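Local coordinates for protein metallo-beta-lactamase (Pseudomonas stutzeri, PDB 4ZEJ) that probably hydrolyses beta-lactam antibiotics to substituted beta-amino acids, as a zinc-dependent class B beta-lactamase of the periplasm, at residues G41-V46 against H60-N65. Sequence-based numbering, arbitrary orientation.
Sequences GNAFIV and HWIRKN
Ile62 of helix 52-64 packs on Ala43 and Ile45 of strand 42-46. Its CB points at the strand and splits into two branches. CG2, the short branch, lies anti to the backbone N. It ends against Ala43, with CG2 of Ile62 3.7 Å from CB of Ala43. The long branch runs from CB to CG1 and on to CD1. CG1 stands anti to the carbonyl carbon (chi1 -70°), and the next torsion is extended (chi2 168°). This extended end carries CD1 to Ile45, two residues further along the strand. CD1 of Ile62 lies 3.8 Å from CG1 of Ile45 and equally close to CD1 of that residue. The tip of Ile62 thus lies against the CG1-CD1 end of Ile45, and the two chains meet at a slant. Ala43 turns its CB toward the helix, whereas Ile45 comes near through the end of its chain.

No hydrogen bond joins the two segments. All three touching side chains are buried and apolar, so the contact is purely van der Waals. The backbones stay apart, with CA of Ala43 7.2 Å from CA of Ile62. Tyr67 touches both Ala43 and Ile62 from the loop after the helix. Ile45 also touches Leu69 of strand 68-73.

The helix ends at Lys64, and Asn65 is the first residue to leave helical angles. The side chain of Asn65 folds back, and its ND2 donates to O of Trp61 at 2.8 Å. Asn65 N bonds to the same oxygen from the opposite face of the carbonyl plane. ND2 also sits over one face of the Trp61 ring, toward its rim.

Strand 42-46, helix 52-64 and the parallel neighbouring strand 68-73 form a beta-alpha-beta crossover. This helix-on-sheet packing belongs to the alpha-beta/beta-alpha sandwich of the metallo-beta-lactamase fold, away from the two zinc sites.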
loop_
_atom_site.group_PDB
_atom_site.type_symbol
_atom_site.label_atom_id
_atom_site.label_comp_id
_atom_site.label_asym_id
_atom_site.label_seq_id
_atom_site.Cartn_x
_atom_site.Cartn_y
_atom_site.Cartn_z
ATOM N N GLY A 41 7.413 -19.201 7.302
ATOM C CA GLY A 41 8.533 -18.591 8.031
ATOM C C GLY A 41 9.123 -17.296 7.449
ATOM O O GLY A 41 10.013 -16.690 8.065
ATOM N N ASN A 42 8.650 -16.874 6.273
ATOM C CA ASN A 42 9.095 -15.630 5.627
ATOM C C ASN A 42 8.070 -14.524 5.847
ATOM O O ASN A 42 6.903 -14.820 6.027
ATOM C CB ASN A 42 9.265 -15.840 4.126
ATOM C CG ASN A 42 10.279 -16.905 3.800
ATOM O OD1 ASN A 42 11.378 -16.898 4.340
ATOM N ND2 ASN A 42 9.920 -17.837 2.916
ATOM N N ALA A 43 8.529 -13.267 5.848
ATOM C CA ALA A 43 7.673 -12.081 5.951
ATOM C C ALA A 43 8.000 -11.109 4.826
ATOM O O ALA A 43 9.144 -11.005 4.391
ATOM C CB ALA A 43 7.859 -11.384 7.293
ATOM N N PHE A 44 6.981 -10.400 4.362
ATOM C CA PHE A 44 7.144 -9.357 3.375
ATOM C C PHE A 44 6.253 -8.183 3.767
ATOM O O PHE A 44 5.100 -8.375 4.187
ATOM C CB PHE A 44 6.796 -9.871 1.976
ATOM C CG PHE A 44 7.423 -9.079 0.867
ATOM C CD1 PHE A 44 8.685 -9.413 0.384
ATOM C CD2 PHE A 44 6.764 -7.999 0.306
ATOM C CE1 PHE A 44 9.275 -8.680 -0.641
ATOM C CE2 PHE A 44 7.352 -7.258 -0.718
ATOM C CZ PHE A 44 8.604 -7.605 -1.189
ATOM N N ILE A 45 6.796 -6.973 3.633
ATOM C CA ILE A 45 6.090 -5.757 4.013
ATOM C C ILE A 45 5.419 -5.143 2.779
ATOM O O ILE A 45 6.072 -4.959 1.764
ATOM C CB ILE A 45 7.071 -4.738 4.672
ATOM C CG1 ILE A 45 7.576 -5.279 6.022
ATOM C CG2 ILE A 45 6.402 -3.385 4.872
ATOM C CD1 ILE A 45 8.820 -4.597 6.547
ATOM N N VAL A 46 4.124 -4.825 2.872
ATOM C CA VAL A 46 3.407 -4.096 1.825
ATOM C C VAL A 46 3.168 -2.684 2.367
ATOM O O VAL A 46 2.341 -2.484 3.270
ATOM C CB VAL A 46 2.069 -4.775 1.413
ATOM C CG1 VAL A 46 1.394 -3.993 0.292
ATOM C CG2 VAL A 46 2.305 -6.224 0.981
ATOM N N HIS A 60 11.557 -4.761 13.933
ATOM C CA HIS A 60 11.866 -5.430 15.196
ATOM C C HIS A 60 10.827 -6.479 15.560
ATOM O O HIS A 60 11.183 -7.546 16.045
ATOM C CB HIS A 60 12.005 -4.415 16.337
ATOM C CG HIS A 60 13.286 -3.657 16.310
ATOM N ND1 HIS A 60 13.840 -3.085 17.435
ATOM C CD2 HIS A 60 14.161 -3.425 15.302
ATOM C CE1 HIS A 60 14.988 -2.517 17.116
ATOM N NE2 HIS A 60 15.199 -2.702 15.826
ATOM N N TRP A 61 9.550 -6.174 15.328
ATOM C CA TRP A 61 8.473 -7.121 15.602
ATOM C C TRP A 61 8.597 -8.374 14.727
ATOM O O TRP A 61 8.450 -9.499 15.225
ATOM C CB TRP A 61 7.100 -6.453 15.426
ATOM C CG TRP A 61 5.906 -7.373 15.640
ATOM C CD1 TRP A 61 5.261 -7.623 16.815
ATOM C CD2 TRP A 61 5.218 -8.131 14.636
ATOM N NE1 TRP A 61 4.222 -8.498 16.609
ATOM C CE2 TRP A 61 4.171 -8.826 15.280
ATOM C CE3 TRP A 61 5.399 -8.309 13.258
ATOM C CZ2 TRP A 61 3.304 -9.684 14.591
ATOM C CZ3 TRP A 61 4.534 -9.164 12.570
ATOM C CH2 TRP A 61 3.494 -9.836 13.241
ATOM N N ILE A 62 8.889 -8.171 13.443
ATOM C CA ILE A 62 9.041 -9.268 12.484
ATOM C C ILE A 62 10.179 -10.209 12.927
ATOM O O ILE A 62 10.012 -11.441 12.959
ATOM C CB ILE A 62 9.283 -8.718 11.053
ATOM C CG1 ILE A 62 8.002 -8.062 10.527
ATOM C CG2 ILE A 62 9.701 -9.819 10.083
ATOM C CD1 ILE A 62 8.181 -7.235 9.275
ATOM N N ARG A 63 11.320 -9.613 13.269
ATOM C CA ARG A 63 12.510 -10.373 13.725
ATOM C C ARG A 63 12.316 -11.043 15.084
ATOM O O ARG A 63 12.744 -12.198 15.277
ATOM C CB ARG A 63 13.763 -9.475 13.764
ATOM C CG ARG A 63 14.613 -9.477 12.503
ATOM C CD ARG A 63 13.986 -8.755 11.340
ATOM N NE ARG A 63 14.810 -8.788 10.119
ATOM C CZ ARG A 63 15.694 -7.865 9.718
ATOM N NH1 ARG A 63 15.963 -6.779 10.437
ATOM N NH2 ARG A 63 16.339 -8.040 8.571
ATOM N N LYS A 64 11.703 -10.326 16.027
ATOM C CA LYS A 64 11.373 -10.878 17.355
ATOM C C LYS A 64 10.582 -12.185 17.253
ATOM O O LYS A 64 10.827 -13.123 18.012
ATOM C CB LYS A 64 10.558 -9.879 18.184
ATOM C CG LYS A 64 10.863 -9.870 19.681
ATOM C CD LYS A 64 10.680 -8.467 20.272
ATOM C CE LYS A 64 11.741 -7.500 19.731
ATOM N NZ LYS A 64 11.757 -6.156 20.363
ATOM N N ASN A 65 9.643 -12.220 16.309
ATOM C CA ASN A 65 8.783 -13.387 16.063
ATOM C C ASN A 65 9.375 -14.464 15.142
ATOM O O ASN A 65 8.679 -15.418 14.769
ATOM C CB ASN A 65 7.417 -12.917 15.562
ATOM C CG ASN A 65 6.602 -12.296 16.671
ATOM O OD1 ASN A 65 6.000 -13.013 17.480
ATOM N ND2 ASN A 65 6.625 -10.974 16.762
#